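PDB 2QDR: uncharacterized protein from Nostoc punctiforme, which is of unknown function but has the double-stranded beta-helix fold of the cupins and may act as a dioxygenase. Local coordinates for residues Gly33-Ser38 and Gly217-Leu222; Ser38-Ala43 and Phe282-Arg287; Arg70-Asn75 and Glu103-Ile108; Leu157-Gly162 and Asn239-Cys244. All blocks are in the same frame, centred on the assembly; numbering follows the deposited sequence.

Interaction 1: residues Gly33-Ser38 and Gly217-Leu222; sequences GRMNLS and GGVWLL
The flat group in this contact is the peptide plane that joins Gly218 to Val219, and the terminal methyl of Met35 lies over one of its faces. The methyl is displaced toward the oxygen, with Met35 CE 3.6 Å from Gly218 O and Met35 CE 3.9 Å from Gly218 C. The edges of this backbone are taken up by the sheet: Gly218 pairs with Val285 on one neighbouring strand, and Val219 with Leu210 and Arg211 on the other. Trp220 turns its indole to the other side of the sheet, where Lys207 makes a cation-pi contact and Trp209 meets the ring.

Met35, present as selenomethionine, comes from the loop ahead of strand 41-42. Its chain runs straight through chi2 (178°) and bends at chi3 (-136°), which carries CE onto the strand. The same methyl reaches one branch of Val219, CG2, at 4.1 Å from Met35 CE. That branch stands beside the backbone N of Val219 because CG1 has taken the place anti to it. A long, unbranched side chain suits a loop that reaches the sheet across one face, and a beta-branched valine suits an extended strand. Glycine at 218 easily adopts the almost fully stretched backbone found there.

Met35 also touches the side chains of Arg211 and Arg284. The loop's polar ties lie nearby, Leu37 O to Tyr263 OH and Asn36 ND2 to Asn161 O. With 88 Å² buried and no polar bond between the segments, the contact is mostly dispersion and shape, perhaps with slight electrostatic attraction between methyl and carbonyl oxygen.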
loop_
_atom_site.group_PDB
_atom_site.type_symbol
_atom_site.label_atom_id
_atom_site.label_comp_id
_atom_site.label_asym_id
_atom_site.label_seq_id
_atom_site.Cartn_x
_atom_site.Cartn_y
_atom_site.Cartn_z
ATOM N N GLY A 33 -4.103 30.449 -15.156
ATOM C CA GLY A 33 -4.697 30.378 -13.826
ATOM C C GLY A 33 -5.742 31.459 -13.599
ATOM O O GLY A 33 -6.667 31.234 -12.826
ATOM N N ARG A 34 -5.567 32.632 -14.234
ATOM C CA ARG A 34 -6.519 33.753 -14.173
ATOM C C ARG A 34 -6.800 34.276 -12.750
ATOM O O ARG A 34 -7.862 34.831 -12.488
ATOM C CB ARG A 34 -7.835 33.283 -14.849
ATOM C CG ARG A 34 -7.766 32.826 -16.349
ATOM C CD ARG A 34 -8.112 33.937 -17.324
ATOM N NE ARG A 34 -9.498 34.376 -17.096
ATOM C CZ ARG A 34 -10.120 35.389 -17.707
ATOM N NH1 ARG A 34 -9.516 36.127 -18.646
ATOM N NH2 ARG A 34 -11.385 35.667 -17.370
HETATM N N MSE A 35 -5.829 34.127 -11.853
HETATM C CA MSE A 35 -5.966 34.512 -10.448
HETATM C C MSE A 35 -5.489 35.953 -10.244
HETATM O O MSE A 35 -6.087 36.708 -9.475
HETATM C CB MSE A 35 -5.143 33.533 -9.600
HETATM C CG MSE A 35 -5.844 33.065 -8.379
HETATM SE SE MSE A 35 -4.803 31.782 -7.348
HETATM C CE MSE A 35 -6.115 30.601 -6.992
ATOM N N ASN A 36 -4.402 36.313 -10.924
ATOM C CA ASN A 36 -3.800 37.646 -10.852
ATOM C C ASN A 36 -3.299 38.052 -9.450
ATOM O O ASN A 36 -3.412 39.197 -9.052
ATOM C CB ASN A 36 -4.740 38.716 -11.492
ATOM C CG ASN A 36 -4.824 38.601 -13.016
ATOM O OD1 ASN A 36 -3.803 38.651 -13.715
ATOM N ND2 ASN A 36 -6.041 38.537 -13.537
ATOM N N LEU A 37 -2.715 37.095 -8.720
ATOM C CA LEU A 37 -2.129 37.355 -7.379
ATOM C C LEU A 37 -0.793 38.103 -7.423
ATOM O O LEU A 37 -0.294 38.537 -6.382
ATOM C CB LEU A 37 -1.902 36.060 -6.591
ATOM C CG LEU A 37 -3.101 35.299 -6.053
ATOM C CD1 LEU A 37 -2.626 34.001 -5.415
ATOM C CD2 LEU A 37 -3.889 36.137 -5.041
ATOM N N SER A 38 -0.200 38.212 -8.609
ATOM C CA SER A 38 1.067 38.888 -8.815
ATOM C C SER A 38 0.992 40.387 -8.619
ATOM O O SER A 38 -0.049 40.986 -8.866
ATOM C CB SER A 38 1.502 38.644 -10.255
ATOM O OG SER A 38 1.490 37.261 -10.555
ATOM N N GLY A 217 -2.340 25.357 -9.757
ATOM C CA GLY A 217 -2.503 26.281 -8.628
ATOM C C GLY A 217 -3.920 26.090 -8.093
ATOM O O GLY A 217 -4.715 25.372 -8.693
ATOM N N GLY A 218 -4.261 26.704 -6.973
ATOM C CA GLY A 218 -5.612 26.524 -6.461
ATOM C C GLY A 218 -5.983 27.159 -5.146
ATOM O O GLY A 218 -5.282 28.023 -4.635
ATOM N N VAL A 219 -7.122 26.706 -4.632
ATOM C CA VAL A 219 -7.693 27.159 -3.394
ATOM C C VAL A 219 -7.921 25.952 -2.527
ATOM O O VAL A 219 -8.382 24.916 -3.026
ATOM C CB VAL A 219 -9.080 27.758 -3.622
ATOM C CG1 VAL A 219 -9.566 28.489 -2.362
ATOM C CG2 VAL A 219 -9.050 28.693 -4.793
ATOM N N TRP A 220 -7.631 26.081 -1.237
ATOM C CA TRP A 220 -7.855 24.986 -0.291
ATOM C C TRP A 220 -7.856 25.464 1.145
ATOM O O TRP A 220 -7.416 26.569 1.430
ATOM C CB TRP A 220 -6.788 23.890 -0.423
ATOM C CG TRP A 220 -5.393 24.332 -0.108
ATOM C CD1 TRP A 220 -4.832 24.485 1.135
ATOM C CD2 TRP A 220 -4.363 24.618 -1.047
ATOM N NE1 TRP A 220 -3.526 24.889 1.020
ATOM C CE2 TRP A 220 -3.211 24.977 -0.310
ATOM C CE3 TRP A 220 -4.298 24.608 -2.442
ATOM C CZ2 TRP A 220 -2.005 25.318 -0.923
ATOM C CZ3 TRP A 220 -3.102 24.957 -3.050
ATOM C CH2 TRP A 220 -1.968 25.302 -2.287
ATOM N N LEU A 221 -8.368 24.608 2.018
ATOM C CA LEU A 221 -8.384 24.823 3.454
ATOM C C LEU A 221 -7.259 23.978 3.986
ATOM O O LEU A 221 -7.104 22.837 3.542
ATOM C CB LEU A 221 -9.711 24.433 4.107
ATOM C CG LEU A 221 -10.795 25.510 4.202
ATOM C CD1 LEU A 221 -10.911 26.356 2.945
ATOM C CD2 LEU A 221 -12.121 24.862 4.551
ATOM N N LEU A 222 -6.463 24.552 4.895
ATOM C CA LEU A 222 -5.330 23.876 5.530
ATOM C C LEU A 222 -5.616 23.730 7.014
ATOM O O LEU A 222 -5.892 24.721 7.691
ATOM C CB LEU A 222 -4.035 24.672 5.357
ATOM C CG LEU A 222 -2.731 24.087 5.941
ATOM C CD1 LEU A 222 -2.336 22.819 5.233
ATOM C CD2 LEU A 222 -1.594 25.104 5.854
#

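Interaction 2: residues Ser38-Ala43 and Phe282-Arg287; sequences SGRRTA and FVRVDR
Arg40 and Arg284 bring their guanidinium groups together in the buried part of this contact, with Arg40 NH1 4.4 Å from Arg284 NH2 and each nitrogen approaching the other group obliquely. A carboxylate alongside both, that of Glu241, probably makes the closeness tolerable: it forms a salt bridge with Arg284 NH2 and a long, weak ion pair with Arg40 NH1. The acid probably offsets much of the charge of the pair. Arg40 arrives as an almost straight chain, and the O of Asn36 accepts a hydrogen bond from its NE. Arg284 instead kinks at chi3 (70°), and its NH1 is held by Glu114 and Asn161, so several bonds fix how this guanidinium is turned. Long, multiply donating side chains suit a place where several buried acceptors meet.

The looser side is formed by Ser38, which is partly exposed, and Asp286. Ser38 OG stands 4.1 Å from Asp286 OD2, too far to bond, and each looks to another partner: Ser38 OG to the N of Asp26, Asp286 OD1 to the N of Asn239. These small polar residues suit loop positions, where they bind backbone N-H groups.

Arg284 lies on strand 279-285, between strands 218-224 and 240-245 of one antiparallel sheet. Over its inner face pass strand 154-160, whose Met159 touches Arg284, and the chain leading into strand 41-42.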
loop_
_atom_site.group_PDB
_atom_site.type_symbol
_atom_site.label_atom_id
_atom_site.label_comp_id
_atom_site.label_asym_id
_atom_site.label_seq_id
_atom_site.Cartn_x
_atom_site.Cartn_y
_atom_site.Cartn_z
ATOM N N SER A 38 -0.200 38.212 -8.609
ATOM C CA SER A 38 1.067 38.888 -8.815
ATOM C C SER A 38 0.992 40.387 -8.619
ATOM O O SER A 38 -0.049 40.986 -8.866
ATOM C CB SER A 38 1.502 38.644 -10.255
ATOM O OG SER A 38 1.490 37.261 -10.555
ATOM N N GLY A 39 2.106 40.968 -8.171
ATOM C CA GLY A 39 2.266 42.411 -7.979
ATOM C C GLY A 39 1.230 43.233 -7.243
ATOM O O GLY A 39 0.984 44.369 -7.635
ATOM N N ARG A 40 0.651 42.699 -6.169
ATOM C CA ARG A 40 -0.393 43.431 -5.431
ATOM C C ARG A 40 0.093 44.307 -4.267
ATOM O O ARG A 40 1.092 44.022 -3.619
ATOM C CB ARG A 40 -1.465 42.476 -4.891
ATOM C CG ARG A 40 -2.236 41.719 -5.955
ATOM C CD ARG A 40 -3.433 41.010 -5.326
ATOM N NE ARG A 40 -4.199 40.216 -6.289
ATOM C CZ ARG A 40 -5.352 39.595 -6.028
ATOM N NH1 ARG A 40 -5.965 39.711 -4.850
ATOM N NH2 ARG A 40 -5.945 38.887 -6.991
ATOM N N ARG A 41 -0.684 45.362 -4.023
ATOM C CA ARG A 41 -0.465 46.334 -2.976
ATOM C C ARG A 41 -1.299 45.858 -1.787
ATOM O O ARG A 41 -2.445 45.480 -1.994
ATOM C CB ARG A 41 -0.960 47.693 -3.447
ATOM C CG ARG A 41 -0.665 48.901 -2.558
ATOM C CD ARG A 41 -1.405 50.108 -3.152
ATOM N NE ARG A 41 -1.162 51.426 -2.537
ATOM C CZ ARG A 41 -1.656 51.856 -1.361
ATOM N NH1 ARG A 41 -2.381 51.066 -0.563
ATOM N NH2 ARG A 41 -1.372 53.090 -0.947
ATOM N N THR A 42 -0.760 45.869 -0.574
ATOM C CA THR A 42 -1.546 45.457 0.588
ATOM C C THR A 42 -2.240 46.673 1.205
ATOM O O THR A 42 -2.008 47.818 0.796
ATOM C CB THR A 42 -0.675 44.796 1.643
ATOM O OG1 THR A 42 0.253 45.760 2.155
ATOM C CG2 THR A 42 0.073 43.611 1.035
ATOM N N ALA A 43 -3.108 46.406 2.176
ATOM C CA ALA A 43 -3.833 47.446 2.901
ATOM C C ALA A 43 -2.890 48.248 3.785
ATOM O O ALA A 43 -3.142 49.409 4.039
ATOM C CB ALA A 43 -4.934 46.841 3.754
ATOM N N PHE A 282 -7.704 29.452 5.307
ATOM C CA PHE A 282 -8.139 29.523 3.915
ATOM C C PHE A 282 -6.888 29.949 3.172
ATOM O O PHE A 282 -6.301 30.973 3.526
ATOM C CB PHE A 282 -9.246 30.551 3.712
ATOM C CG PHE A 282 -9.661 30.745 2.274
ATOM C CD1 PHE A 282 -10.671 29.977 1.717
ATOM C CD2 PHE A 282 -9.070 31.736 1.485
ATOM C CE1 PHE A 282 -11.074 30.173 0.388
ATOM C CE2 PHE A 282 -9.473 31.938 0.160
ATOM C CZ PHE A 282 -10.471 31.151 -0.388
ATOM N N VAL A 283 -6.462 29.172 2.179
ATOM C CA VAL A 283 -5.243 29.472 1.429
ATOM C C VAL A 283 -5.505 29.458 -0.059
ATOM O O VAL A 283 -6.330 28.677 -0.533
ATOM C CB VAL A 283 -4.140 28.438 1.732
ATOM C CG1 VAL A 283 -2.814 28.832 1.060
ATOM C CG2 VAL A 283 -3.950 28.300 3.228
ATOM N N ARG A 284 -4.777 30.297 -0.790
ATOM C CA ARG A 284 -4.911 30.381 -2.228
ATOM C C ARG A 284 -3.497 30.588 -2.822
ATOM O O ARG A 284 -2.800 31.517 -2.431
ATOM C CB ARG A 284 -5.931 31.475 -2.531
ATOM C CG ARG A 284 -6.439 31.465 -3.919
ATOM C CD ARG A 284 -7.813 32.110 -4.060
ATOM N NE ARG A 284 -7.857 33.558 -3.886
ATOM C CZ ARG A 284 -7.883 34.471 -4.860
ATOM N NH1 ARG A 284 -7.862 34.142 -6.147
ATOM N NH2 ARG A 284 -7.948 35.756 -4.548
ATOM N N VAL A 285 -3.074 29.688 -3.722
ATOM C CA VAL A 285 -1.729 29.678 -4.346
ATOM C C VAL A 285 -1.815 29.544 -5.862
ATOM O O VAL A 285 -2.537 28.682 -6.341
ATOM C CB VAL A 285 -0.877 28.504 -3.758
ATOM C CG1 VAL A 285 0.489 28.391 -4.418
ATOM C CG2 VAL A 285 -0.696 28.663 -2.265
ATOM N N ASP A 286 -1.032 30.336 -6.606
ATOM C CA ASP A 286 -1.077 30.336 -8.095
ATOM C C ASP A 286 -0.014 29.467 -8.797
ATOM O O ASP A 286 0.364 29.753 -9.936
ATOM C CB ASP A 286 -1.036 31.786 -8.642
ATOM C CG ASP A 286 0.343 32.470 -8.528
ATOM O OD1 ASP A 286 1.255 31.990 -7.822
ATOM O OD2 ASP A 286 0.507 33.523 -9.186
ATOM N N ARG A 287 0.439 28.400 -8.144
ATOM C CA ARG A 287 1.446 27.512 -8.726
ATOM C C ARG A 287 1.298 26.106 -8.181
ATOM O O ARG A 287 0.871 25.930 -7.049
ATOM C CB ARG A 287 2.860 28.026 -8.431
ATOM C CG ARG A 287 3.955 27.162 -9.044
ATOM C CD ARG A 287 5.317 27.756 -8.950
ATOM N NE ARG A 287 6.242 26.959 -9.745
ATOM C CZ ARG A 287 7.486 27.300 -10.086
ATOM N NH1 ARG A 287 8.018 28.467 -9.735
ATOM N NH2 ARG A 287 8.202 26.460 -10.831
#

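Interaction 3: residues Arg70-Asn75 and Glu103-Ile108; sequences RGMPDN and EAPSGI
Met72 and Pro73 pack against Ala104 and Pro105 at one end of the cupin-type double-stranded beta-helix, where the loop between strands 64-67 and 79-86 meets the end of strand 103-104. Met72, a selenomethionine here, does most of the reaching. Its CB does not point at the other segment, and CG, anti to the backbone N (chi1 -169°), still stops short of it. The bend at chi2 (74°) then swings SE inward: Met72 SE lies 3.9 Å from Pro105 CD and 4.2 Å from Ala104 CB, touching the proline ring and the alanine methyl at once. A second bend at chi3 turns CE away from both, so that selenium makes the contact.

The flexible, polarisable chain suits this task, since it can fold to fit two rigid neighbours. Ala104 adds a small methyl where its strand pairs with Trp146, and Pro105, which also touches Ile76, closes the strand with a compact apolar surface. Altogether 111 Å² is buried, and the contacts across it are between apolar side chains. Beside the selenium, the two prolines reach toward each other, and Pro73 CD comes to 4.1 Å from Pro105 CG.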
loop_
_atom_site.group_PDB
_atom_site.type_symbol
_atom_site.label_atom_id
_atom_site.label_comp_id
_atom_site.label_asym_id
_atom_site.label_seq_id
_atom_site.Cartn_x
_atom_site.Cartn_y
_atom_site.Cartn_z
ATOM N N ARG A 70 -20.025 47.703 -9.010
ATOM C CA ARG A 70 -20.262 48.610 -10.155
ATOM C C ARG A 70 -21.235 47.949 -11.136
ATOM O O ARG A 70 -21.092 46.762 -11.435
ATOM C CB ARG A 70 -18.938 49.017 -10.842
ATOM C CG ARG A 70 -19.082 50.163 -11.889
ATOM C CD ARG A 70 -17.733 50.647 -12.451
ATOM N N GLY A 71 -22.254 48.697 -11.569
ATOM C CA GLY A 71 -23.282 48.192 -12.484
ATOM C C GLY A 71 -24.557 47.706 -11.796
ATOM O O GLY A 71 -25.589 47.574 -12.443
HETATM N N MSE A 72 -24.495 47.448 -10.491
HETATM C CA MSE A 72 -25.626 46.987 -9.705
HETATM C C MSE A 72 -26.665 48.089 -9.613
HETATM O O MSE A 72 -26.280 49.256 -9.609
HETATM C CB MSE A 72 -25.124 46.669 -8.297
HETATM C CG MSE A 72 -26.042 45.941 -7.367
HETATM SE SE MSE A 72 -26.203 44.063 -7.847
HETATM C CE MSE A 72 -24.423 43.405 -7.461
ATOM N N PRO A 73 -27.978 47.755 -9.593
ATOM C CA PRO A 73 -28.957 48.840 -9.450
ATOM C C PRO A 73 -28.696 49.604 -8.144
ATOM O O PRO A 73 -28.383 48.983 -7.120
ATOM C CB PRO A 73 -30.303 48.110 -9.428
ATOM C CG PRO A 73 -30.054 46.825 -10.115
ATOM C CD PRO A 73 -28.648 46.450 -9.750
ATOM N N ASP A 74 -28.783 50.931 -8.192
ATOM C CA ASP A 74 -28.488 51.757 -6.985
ATOM C C ASP A 74 -29.456 51.544 -5.802
ATOM O O ASP A 74 -29.040 51.748 -4.660
ATOM C CB ASP A 74 -28.283 53.265 -7.321
ATOM C CG ASP A 74 -29.408 53.869 -8.102
ATOM O OD1 ASP A 74 -30.372 53.145 -8.424
ATOM O OD2 ASP A 74 -29.309 55.073 -8.416
ATOM N N ASN A 75 -30.686 51.074 -6.052
ATOM C CA ASN A 75 -31.654 50.797 -4.968
ATOM C C ASN A 75 -31.270 49.603 -4.052
ATOM O O ASN A 75 -31.772 49.501 -2.928
ATOM C CB ASN A 75 -33.091 50.621 -5.527
ATOM C CG ASN A 75 -33.249 49.433 -6.502
ATOM O OD1 ASN A 75 -32.378 48.579 -6.651
ATOM N ND2 ASN A 75 -34.392 49.391 -7.164
ATOM N N GLU A 103 -30.390 41.806 -0.779
ATOM C CA GLU A 103 -31.045 41.051 -1.834
ATOM C C GLU A 103 -30.638 41.687 -3.164
ATOM O O GLU A 103 -30.838 42.886 -3.358
ATOM C CB GLU A 103 -32.553 41.045 -1.603
ATOM C CG GLU A 103 -33.333 40.169 -2.561
ATOM C CD GLU A 103 -34.787 39.978 -2.141
ATOM O OE1 GLU A 103 -35.254 40.649 -1.193
ATOM O OE2 GLU A 103 -35.467 39.137 -2.764
ATOM N N ALA A 104 -30.023 40.887 -4.035
ATOM C CA ALA A 104 -29.546 41.336 -5.340
ATOM C C ALA A 104 -30.195 40.534 -6.473
ATOM O O ALA A 104 -30.609 39.381 -6.267
ATOM C CB ALA A 104 -28.026 41.227 -5.407
ATOM N N PRO A 105 -30.270 41.135 -7.679
ATOM C CA PRO A 105 -30.880 40.462 -8.809
ATOM C C PRO A 105 -29.913 39.507 -9.487
ATOM O O PRO A 105 -28.715 39.496 -9.185
ATOM C CB PRO A 105 -31.217 41.619 -9.743
ATOM C CG PRO A 105 -30.123 42.579 -9.518
ATOM C CD PRO A 105 -29.761 42.465 -8.067
ATOM N N SER A 106 -30.465 38.717 -10.402
ATOM C CA SER A 106 -29.716 37.757 -11.180
ATOM C C SER A 106 -28.930 38.501 -12.244
ATOM O O SER A 106 -29.257 39.643 -12.580
ATOM C CB SER A 106 -30.670 36.768 -11.844
ATOM O OG SER A 106 -31.583 37.448 -12.697
ATOM N N GLY A 107 -27.914 37.840 -12.782
ATOM C CA GLY A 107 -27.075 38.419 -13.824
ATOM C C GLY A 107 -25.726 37.762 -13.867
ATOM O O GLY A 107 -25.551 36.671 -13.325
ATOM N N ILE A 108 -24.785 38.427 -14.526
ATOM C CA ILE A 108 -23.413 37.941 -14.656
ATOM C C ILE A 108 -22.474 38.984 -14.105
ATOM O O ILE A 108 -22.907 40.072 -13.713
ATOM C CB ILE A 108 -23.026 37.631 -16.138
ATOM C CG1 ILE A 108 -23.083 38.890 -17.033
ATOM C CG2 ILE A 108 -23.921 36.545 -16.686
ATOM C CD1 ILE A 108 -22.652 38.652 -18.473
#

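Interaction 4: residues Leu157-Gly162 and Asn239-Cys244; sequences LWMENG and NEEGYC
Leu157 carries CG beside its backbone N (chi1 -65°), while Tyr243 sets its ring anti to its own N (chi1 -168°), and these two choices make the side chains meet inside the double-stranded beta-helix, between its facing sheets. Leu157 belongs to strand 154-160 and Tyr243 to strand 240-245. The leucine methyl CD2 sits over one face of the phenol ring as a CH-pi contact, 4.0 Å from the centroid and 23° off the ring normal. It leans toward the rim, so that Leu157 CD2 is 3.6 Å from Tyr243 CD2. The other branch packs at the root of the ring, with Leu157 CD1 4.0 Å from Tyr243 CB. A branched leucine can thus grip a tyrosine at two points, and Leu157 also packs on Phe282, Phe116 and Ile118. The phenol OH, beyond this packing, bonds to OD1 of Asp259.

Two residues along, the strands stand farther apart and the chemistry changes. Met159, a selenomethionine, and Glu241 point toward each other across the wider gap. The carboxylate is well satisfied although buried: besides its arginine partner, OE1 takes a hydrogen bond from Tyr261, and OE2 bonds with Thr93. An acid suits this spot because those donors surround it. An unknown ligand is bound about 9 Å from its side chain. Against the selenium the touch is slight, Met159 SE lying 4.3 Å from Glu241 OE2.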
loop_
_atom_site.group_PDB
_atom_site.type_symbol
_atom_site.label_atom_id
_atom_site.label_comp_id
_atom_site.label_asym_id
_atom_site.label_seq_id
_atom_site.Cartn_x
_atom_site.Cartn_y
_atom_site.Cartn_z
ATOM N N LEU A 157 -15.215 36.415 2.025
ATOM C CA LEU A 157 -13.959 36.742 1.368
ATOM C C LEU A 157 -14.375 36.917 -0.086
ATOM O O LEU A 157 -14.696 35.938 -0.754
ATOM C CB LEU A 157 -12.891 35.660 1.505
ATOM C CG LEU A 157 -12.356 35.384 2.911
ATOM C CD1 LEU A 157 -11.391 34.202 2.878
ATOM C CD2 LEU A 157 -11.681 36.615 3.507
ATOM N N TRP A 158 -14.422 38.165 -0.545
ATOM C CA TRP A 158 -14.826 38.510 -1.902
ATOM C C TRP A 158 -13.576 38.641 -2.755
ATOM O O TRP A 158 -12.790 39.568 -2.558
ATOM C CB TRP A 158 -15.612 39.813 -1.867
ATOM C CG TRP A 158 -16.247 40.213 -3.138
ATOM C CD1 TRP A 158 -15.704 40.980 -4.130
ATOM C CD2 TRP A 158 -17.587 39.918 -3.543
ATOM N NE1 TRP A 158 -16.625 41.162 -5.138
ATOM C CE2 TRP A 158 -17.788 40.521 -4.800
ATOM C CE3 TRP A 158 -18.637 39.198 -2.963
ATOM C CZ2 TRP A 158 -18.996 40.418 -5.498
ATOM C CZ3 TRP A 158 -19.841 39.100 -3.652
ATOM C CH2 TRP A 158 -20.006 39.702 -4.910
HETATM N N MSE A 159 -13.408 37.732 -3.710
HETATM C CA MSE A 159 -12.215 37.682 -4.573
HETATM C C MSE A 159 -12.466 37.920 -6.067
HETATM O O MSE A 159 -12.872 37.018 -6.784
HETATM C CB MSE A 159 -11.555 36.316 -4.356
HETATM C CG MSE A 159 -10.929 36.183 -2.981
HETATM SE SE MSE A 159 -10.568 34.386 -2.404
HETATM C CE MSE A 159 -12.381 33.771 -2.086
ATOM N N GLU A 160 -12.192 39.139 -6.516
ATOM C CA GLU A 160 -12.353 39.554 -7.912
ATOM C C GLU A 160 -11.039 39.228 -8.618
ATOM O O GLU A 160 -10.030 39.814 -8.267
ATOM C CB GLU A 160 -12.657 41.040 -7.980
ATOM C CG GLU A 160 -13.875 41.474 -7.144
ATOM C CD GLU A 160 -14.170 42.957 -7.228
ATOM O OE1 GLU A 160 -13.504 43.686 -8.000
ATOM O OE2 GLU A 160 -15.077 43.401 -6.508
ATOM N N ASN A 161 -11.038 38.317 -9.599
ATOM C CA ASN A 161 -9.790 37.877 -10.266
ATOM C C ASN A 161 -9.507 38.288 -11.710
ATOM O O ASN A 161 -8.343 38.313 -12.112
ATOM C CB ASN A 161 -9.735 36.349 -10.272
ATOM C CG ASN A 161 -9.832 35.734 -8.900
ATOM O OD1 ASN A 161 -9.550 36.361 -7.877
ATOM N ND2 ASN A 161 -10.207 34.468 -8.878
ATOM N N GLY A 162 -10.550 38.544 -12.494
ATOM C CA GLY A 162 -10.422 38.927 -13.909
ATOM C C GLY A 162 -9.435 40.032 -14.251
ATOM O O GLY A 162 -9.010 40.808 -13.380
ATOM N N ASN A 239 3.139 33.011 -5.778
ATOM C CA ASN A 239 2.284 33.928 -5.023
ATOM C C ASN A 239 1.329 33.122 -4.172
ATOM O O ASN A 239 0.800 32.110 -4.636
ATOM C CB ASN A 239 1.485 34.853 -5.930
ATOM C CG ASN A 239 2.354 35.781 -6.737
ATOM O OD1 ASN A 239 3.249 36.436 -6.208
ATOM N ND2 ASN A 239 2.049 35.893 -8.025
ATOM N N GLU A 240 1.113 33.579 -2.937
ATOM C CA GLU A 240 0.217 32.947 -1.970
ATOM C C GLU A 240 -0.439 33.991 -1.080
ATOM O O GLU A 240 0.181 35.007 -0.742
ATOM C CB GLU A 240 0.988 31.971 -1.073
ATOM C CG GLU A 240 0.193 31.348 0.134
ATOM C CD GLU A 240 1.064 30.499 1.067
ATOM O OE1 GLU A 240 2.179 30.085 0.673
ATOM O OE2 GLU A 240 0.628 30.239 2.210
ATOM N N GLU A 241 -1.699 33.750 -0.727
ATOM C CA GLU A 241 -2.416 34.616 0.196
ATOM C C GLU A 241 -3.253 33.690 1.033
ATOM O O GLU A 241 -3.489 32.555 0.637
ATOM C CB GLU A 241 -3.299 35.660 -0.478
ATOM C CG GLU A 241 -4.517 35.141 -1.238
ATOM C CD GLU A 241 -5.447 36.273 -1.702
ATOM O OE1 GLU A 241 -5.033 37.444 -1.797
ATOM O OE2 GLU A 241 -6.611 35.979 -1.977
ATOM N N GLY A 242 -3.702 34.167 2.183
ATOM C CA GLY A 242 -4.546 33.349 3.031
ATOM C C GLY A 242 -5.181 34.105 4.168
ATOM O O GLY A 242 -4.771 35.225 4.472
ATOM N N TYR A 243 -6.183 33.475 4.784
ATOM C CA TYR A 243 -6.937 34.054 5.885
ATOM C C TYR A 243 -7.072 33.013 6.976
ATOM O O TYR A 243 -7.378 31.854 6.685
ATOM C CB TYR A 243 -8.297 34.457 5.366
ATOM C CG TYR A 243 -9.139 35.324 6.266
ATOM C CD1 TYR A 243 -9.993 34.772 7.200
ATOM C CD2 TYR A 243 -9.140 36.707 6.114
ATOM C CE1 TYR A 243 -10.798 35.580 7.997
ATOM C CE2 TYR A 243 -9.943 37.522 6.897
ATOM C CZ TYR A 243 -10.773 36.960 7.834
ATOM O OH TYR A 243 -11.557 37.785 8.622
ATOM N N CYS A 244 -6.833 33.417 8.222
ATOM C CA CYS A 244 -6.931 32.516 9.369
ATOM C C CYS A 244 -8.362 32.482 9.892
ATOM O O CYS A 244 -8.880 33.509 10.327
ATOM C CB CYS A 244 -5.989 32.950 10.484
ATOM S SG CYS A 244 -6.237 31.965 11.974
#

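How the interactions relate
Interactions 1, 2 and 4 cluster near the spatial centre of the subunit, their centres 6 to 8 Å apart, and meet on three neighbouring strands of one sheet, 240-245, 279-285 and 218-224 in that order. Along the sequence, the segments of interaction 1 alternate with those of 2 and of 4, while both segments of 4 fall between those of 2. The loop before strand 41-42 and the facing strand 154-160 are thereby joined over a single sheet, and interactions 2 and 4 share the Arg284-Glu241 ion pair. Interaction 3 lies apart, its centre 23 to 27 Å from the others; it packs a peripheral loop on strand 103-104, and both its segments precede those of interaction 4 in the chain.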